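Local coordinates for bucandin (Bungarus candidus, PDB 1F94), which probably enhances presynaptic acetylcholine release as a three-finger neurotoxin of krait venom, at residues M1-R5 and K14-S18; T22-K26 and C56-N62. All coordinates share one frame. Residue numbers count along the deposited sequence, not the author numbering.

Contact 1 (M1-R5 and K14-S18); sequences MECYR and KITCS
The first finger of this three-finger toxin is a two-stranded antiparallel beta hairpin, and here the base of its arms pairs. Strand axes of 2-5 and 14-16 approach to 4.6 Å with 138° between their directions, a strongly twisted pair. Glu-2 faces Thr-16 and Tyr-4 faces Lys-14 as non-hydrogen-bonded pairs (CA-CA 4.3 and 4.7 Å); between them Cys-3 and Ile-15 form the hydrogen-bonded pair, Cys-3 N to Ile-15 O 3.0 Å and Ile-15 N to Cys-3 O 2.9 Å. The three residues with most area buried here lie in 14-18: Lys-14, Ile-15 and Cys-17. Lys-14 (chi1 m, chi2 t) lies on the face shared by Glu-2, Tyr-4 and Thr-16, its CD 3.7 Å from Glu-2 OE1 and its CG 4.3 Å from Tyr-4 CE2. Ile-15 (chi1 t) takes the Cys-3 face, with CD1 3.8 Å from Arg-5 CD; a water joins Arg-5 NE (2.9 Å) to Lys-14 O (2.7 Å). Cys-17, just past the strand, still donates a hydrogen bond (N to Met-1 O, 2.9 Å) and points toward the N-terminal arm with chi1 m. Its disulfide to Cys-39 passes beside that of Cys-3 to Cys-24, as expected in the cysteine-rich core of this fold: Cys-3 SG and Cys-17 SG, though not bonded to each other, lie 3.2 Å apart, and Met-1 CE sits 3.9 Å from Cys-17 SG.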
loop_
_atom_site.group_PDB
_atom_site.type_symbol
_atom_site.label_atom_id
_atom_site.label_comp_id
_atom_site.label_asym_id
_atom_site.label_seq_id
_atom_site.Cartn_x
_atom_site.Cartn_y
_atom_site.Cartn_z
ATOM N N MET A 1 3.967 -12.842 5.371
ATOM C CA MET A 1 3.326 -12.140 4.244
ATOM C C MET A 1 4.263 -11.013 3.766
ATOM O O MET A 1 4.989 -10.454 4.585
ATOM C CB MET A 1 2.018 -11.550 4.778
ATOM C CG MET A 1 1.156 -10.883 3.765
ATOM S SD MET A 1 -0.469 -10.412 4.306
ATOM C CE MET A 1 -0.243 -8.681 4.610
ATOM N N GLU A 2 4.146 -10.711 2.479
ATOM C CA GLU A 2 4.821 -9.594 1.870
ATOM C C GLU A 2 3.782 -8.707 1.224
ATOM O O GLU A 2 2.701 -9.128 0.869
ATOM C CB GLU A 2 5.810 -10.051 0.774
ATOM C CG GLU A 2 6.993 -10.885 1.309
ATOM C CD GLU A 2 7.873 -11.395 0.140
ATOM O OE1 GLU A 2 7.342 -11.673 -0.983
ATOM O OE2 GLU A 2 9.086 -11.492 0.314
ATOM N N CYS A 3 4.155 -7.437 1.027
ATOM C CA CYS A 3 3.415 -6.496 0.248
ATOM C C CYS A 3 4.350 -5.843 -0.768
ATOM O O CYS A 3 5.564 -5.886 -0.626
ATOM C CB CYS A 3 2.841 -5.355 1.136
ATOM S SG CYS A 3 1.718 -5.936 2.418
ATOM N N TYR A 4 3.760 -5.230 -1.782
ATOM C CA TYR A 4 4.533 -4.373 -2.682
ATOM C C TYR A 4 4.836 -3.054 -2.016
ATOM O O TYR A 4 4.108 -2.557 -1.141
ATOM C CB TYR A 4 3.801 -4.152 -4.017
ATOM C CG TYR A 4 3.717 -5.394 -4.832
ATOM C CD1 TYR A 4 2.510 -6.062 -5.088
ATOM C CD2 TYR A 4 4.888 -5.962 -5.384
ATOM C CE1 TYR A 4 2.495 -7.204 -5.856
ATOM C CE2 TYR A 4 4.891 -7.085 -6.143
ATOM C CZ TYR A 4 3.665 -7.733 -6.379
ATOM O OH TYR A 4 3.628 -8.863 -7.123
ATOM N N ARG A 5 5.938 -2.441 -2.468
ATOM C CA ARG A 5 6.322 -1.100 -2.108
ATOM C C ARG A 5 6.946 -0.438 -3.345
ATOM O O ARG A 5 7.325 -1.121 -4.311
ATOM C CB ARG A 5 7.198 -0.986 -0.878
ATOM C CG ARG A 5 8.593 -1.443 -1.054
ATOM C CD ARG A 5 9.506 -1.208 0.140
ATOM N NE ARG A 5 10.896 -1.406 -0.270
ATOM C CZ ARG A 5 11.701 -0.490 -0.836
ATOM N NH1 ARG A 5 11.352 0.765 -1.082
ATOM N NH2 ARG A 5 12.927 -0.883 -1.136
ATOM N N LYS A 14 9.257 -5.878 -3.194
ATOM C CA LYS A 14 8.600 -6.677 -2.179
ATOM C C LYS A 14 9.174 -6.368 -0.819
ATOM O O LYS A 14 10.370 -6.194 -0.655
ATOM C CB LYS A 14 8.783 -8.174 -2.456
ATOM C CG LYS A 14 8.192 -8.597 -3.816
ATOM C CD LYS A 14 8.511 -10.091 -4.066
ATOM C CE LYS A 14 8.421 -10.471 -5.506
ATOM N NZ LYS A 14 9.606 -10.254 -6.397
ATOM N N ILE A 15 8.287 -6.272 0.203
ATOM C CA ILE A 15 8.715 -6.040 1.574
ATOM C C ILE A 15 7.998 -6.994 2.517
ATOM O O ILE A 15 6.767 -7.165 2.399
ATOM C CB ILE A 15 8.518 -4.569 1.962
ATOM C CG1 ILE A 15 9.091 -4.279 3.327
ATOM C CG2 ILE A 15 7.085 -4.125 1.858
ATOM C CD1 ILE A 15 9.508 -2.847 3.532
ATOM N N THR A 16 8.704 -7.578 3.425
ATOM C CA THR A 16 8.143 -8.493 4.399
ATOM C C THR A 16 7.412 -7.703 5.451
ATOM O O THR A 16 7.936 -6.715 6.007
ATOM C CB THR A 16 9.234 -9.329 5.059
ATOM O OG1 THR A 16 9.843 -10.121 4.032
ATOM C CG2 THR A 16 8.656 -10.299 6.079
ATOM N N CYS A 17 6.211 -8.143 5.793
ATOM C CA CYS A 17 5.397 -7.600 6.845
ATOM C C CYS A 17 5.652 -8.352 8.153
ATOM O O CYS A 17 5.873 -9.555 8.191
ATOM C CB CYS A 17 3.903 -7.787 6.507
ATOM S SG CYS A 17 3.345 -7.208 4.905
ATOM N N SER A 18 5.608 -7.581 9.230
ATOM C CA SER A 18 5.597 -8.273 10.534
ATOM C C SER A 18 4.268 -8.998 10.715
ATOM O O SER A 18 3.270 -8.710 10.062
ATOM C CB SER A 18 5.747 -7.289 11.654
ATOM O OG SER A 18 4.660 -6.427 11.684
HETATM O O HOH W 1 3.929 -11.471 8.013
HETATM O O HOH W 2 11.915 -4.084 -0.105
#

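Contact 2 (T22-K26 and C56-N62); sequences TFCYK and CTTNLCN
Strand 23-26 of the central finger meets the C-terminal loop of the three-finger fold where strand 51-56 ends and the chain curls back. Cys-56, extended, makes the antiparallel hydrogen-bonded pair with Cys-24 (CA-CA 5.4 Å): Cys-24 N to Cys-56 O 2.8 Å, Cys-56 N to Cys-24 O 3.0 Å. Cys-56 O also receives a CA-H...O contact from Phe-23 CA at 3.3 Å. Thr-57 leaves the strand, its CG2 3.6 Å from Phe-23 CD1, while a water donates to Thr-57 O (2.8 Å) and Thr-22 O (2.7 Å), spanning the gap where the two segments part. A type II turn runs from Thr-58 to Cys-61, with Leu-60 at positive phi (54°) and its CA-to-CB bond directed away from 22-26. Cys-61 (chi1 p) closes the loop through the 2.0 Å disulfide from its SG to Cys-56 SG (Cys-56 also chi1 p). Cys-24 CB rests on both sulfurs, 3.7 Å from Cys-61 SG and 3.9 Å from Cys-56 SG. Asn-62 (chi1 p) then points its CB back toward the strand: ND2 donates to Tyr-25 O at 3.0 Å, and OD1 accepts from Tyr-4 N of the first finger. The C-terminal loop is thus fixed by backbone pairing at its start, a covalent closure and a side-chain amide at its end, which bridges two fingers.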
loop_
_atom_site.group_PDB
_atom_site.type_symbol
_atom_site.label_atom_id
_atom_site.label_comp_id
_atom_site.label_asym_id
_atom_site.label_seq_id
_atom_site.Cartn_x
_atom_site.Cartn_y
_atom_site.Cartn_z
ATOM N N THR A 22 -0.965 -6.756 9.324
ATOM C CA THR A 22 -1.759 -7.737 8.563
ATOM C C THR A 22 -2.349 -7.068 7.298
ATOM O O THR A 22 -2.981 -7.792 6.566
ATOM C CB THR A 22 -2.888 -8.280 9.412
ATOM O OG1 THR A 22 -3.604 -7.067 9.856
ATOM C CG2 THR A 22 -2.356 -9.026 10.618
ATOM N N PHE A 23 -2.088 -5.780 7.023
ATOM C CA PHE A 23 -2.548 -5.140 5.817
ATOM C C PHE A 23 -1.415 -4.797 4.860
ATOM O O PHE A 23 -0.317 -4.432 5.261
ATOM C CB PHE A 23 -3.214 -3.802 6.114
ATOM C CG PHE A 23 -4.451 -3.911 7.015
ATOM C CD1 PHE A 23 -5.661 -4.259 6.459
ATOM C CD2 PHE A 23 -4.352 -3.687 8.367
ATOM C CE1 PHE A 23 -6.746 -4.396 7.279
ATOM C CE2 PHE A 23 -5.451 -3.790 9.170
ATOM C CZ PHE A 23 -6.658 -4.122 8.601
ATOM N N CYS A 24 -1.743 -4.866 3.566
ATOM C CA CYS A 24 -1.039 -4.125 2.548
ATOM C C CYS A 24 -1.921 -2.936 2.214
ATOM O O CYS A 24 -3.155 -3.047 2.094
ATOM C CB CYS A 24 -0.841 -4.918 1.278
ATOM S SG CYS A 24 0.061 -6.474 1.393
ATOM N N TYR A 25 -1.304 -1.776 2.028
ATOM C CA TYR A 25 -1.980 -0.549 1.658
ATOM C C TYR A 25 -1.570 -0.172 0.226
ATOM O O TYR A 25 -0.460 -0.456 -0.238
ATOM C CB TYR A 25 -1.808 0.618 2.629
ATOM C CG TYR A 25 -0.389 1.034 2.865
ATOM C CD1 TYR A 25 0.192 2.048 2.091
ATOM C CD2 TYR A 25 0.396 0.455 3.838
ATOM C CE1 TYR A 25 1.511 2.436 2.321
ATOM C CE2 TYR A 25 1.673 0.830 4.079
ATOM C CZ TYR A 25 2.237 1.841 3.298
ATOM O OH TYR A 25 3.552 2.216 3.520
ATOM N N LYS A 26 -2.451 0.562 -0.408
ATOM C CA LYS A 26 -2.242 1.175 -1.738
ATOM C C LYS A 26 -2.881 2.550 -1.643
ATOM O O LYS A 26 -4.084 2.716 -1.832
ATOM C CB LYS A 26 -2.937 0.360 -2.813
ATOM C CG LYS A 26 -2.705 0.925 -4.196
ATOM C CD LYS A 26 -3.310 0.172 -5.327
ATOM C CE LYS A 26 -4.798 0.040 -5.403
ATOM N NZ LYS A 26 -5.131 -0.782 -6.657
ATOM N N CYS A 56 -5.857 -4.325 1.984
ATOM C CA CYS A 56 -6.095 -5.749 1.691
ATOM C C CYS A 56 -5.239 -6.563 2.591
ATOM O O CYS A 56 -4.252 -6.058 3.184
ATOM C CB CYS A 56 -5.902 -6.057 0.207
ATOM S SG CYS A 56 -4.273 -5.662 -0.465
ATOM N N THR A 57 -5.529 -7.858 2.797
ATOM C CA THR A 57 -4.902 -8.664 3.841
ATOM C C THR A 57 -4.259 -9.957 3.370
ATOM O O THR A 57 -4.027 -10.854 4.189
ATOM C CB THR A 57 -5.904 -8.976 4.977
ATOM O OG1 THR A 57 -7.012 -9.711 4.457
ATOM C CG2 THR A 57 -6.421 -7.720 5.615
ATOM N N THR A 58 -3.862 -10.064 2.115
ATOM C CA THR A 58 -3.158 -11.245 1.648
ATOM C C THR A 58 -1.879 -10.845 0.908
ATOM O O THR A 58 -1.673 -9.764 0.453
ATOM C CB THR A 58 -4.013 -12.175 0.794
ATOM O OG1 THR A 58 -4.463 -11.422 -0.362
ATOM C CG2 THR A 58 -5.286 -12.615 1.476
ATOM N N ASN A 59 -1.005 -11.874 0.789
ATOM C CA ASN A 59 0.311 -11.706 0.238
ATOM C C ASN A 59 0.255 -11.007 -1.128
ATOM O O ASN A 59 -0.427 -11.404 -2.044
ATOM C CB ASN A 59 0.945 -13.090 0.111
ATOM C CG ASN A 59 2.392 -13.048 -0.342
ATOM O OD1 ASN A 59 2.781 -13.488 -1.421
ATOM N ND2 ASN A 59 3.182 -12.524 0.523
ATOM N N LEU A 60 1.010 -9.927 -1.258
ATOM C CA LEU A 60 1.206 -9.177 -2.484
ATOM C C LEU A 60 -0.109 -8.749 -3.123
ATOM O O LEU A 60 -0.278 -8.686 -4.336
ATOM C CB LEU A 60 2.083 -9.987 -3.466
ATOM C CG LEU A 60 3.502 -10.267 -2.965
ATOM C CD1 LEU A 60 4.279 -11.116 -3.998
ATOM C CD2 LEU A 60 4.243 -8.985 -2.690
ATOM N N CYS A 61 -1.072 -8.388 -2.286
ATOM C CA CYS A 61 -2.422 -8.054 -2.732
ATOM C C CYS A 61 -2.544 -6.630 -3.273
ATOM O O CYS A 61 -3.505 -6.308 -3.962
ATOM C CB CYS A 61 -3.447 -8.287 -1.635
ATOM S SG CYS A 61 -3.216 -7.365 -0.093
ATOM N N ASN A 62 -1.592 -5.741 -2.936
ATOM C CA ASN A 62 -1.655 -4.334 -3.299
ATOM C C ASN A 62 -1.013 -4.109 -4.669
ATOM O O ASN A 62 0.017 -3.429 -4.847
ATOM C CB ASN A 62 -1.040 -3.449 -2.238
ATOM C CG ASN A 62 0.397 -3.770 -1.902
ATOM O OD1 ASN A 62 0.902 -4.870 -2.123
ATOM N ND2 ASN A 62 1.075 -2.774 -1.303
HETATM O O HOH W 3 -3.117 -10.500 6.801
#

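From the N terminus, contact 1 closes the first-finger hairpin, bringing 14-18 back beside 1-5. The chain then enters the central finger at 22-26, and contact 2 forms only after the rest of that finger and the third finger, when 56-62 returns to it. The two are therefore in series, neither nested nor crossed, yet their centres are only 8 Å apart. The Cys-3 to Cys-24 disulfide joins their first segments covalently, and Leu-60 N lies 2.8 Å from Glu-2 O, a probable hydrogen bond. Together they tie the first finger, the central finger and the C-terminal loop into the disulfide-rich base of the fold.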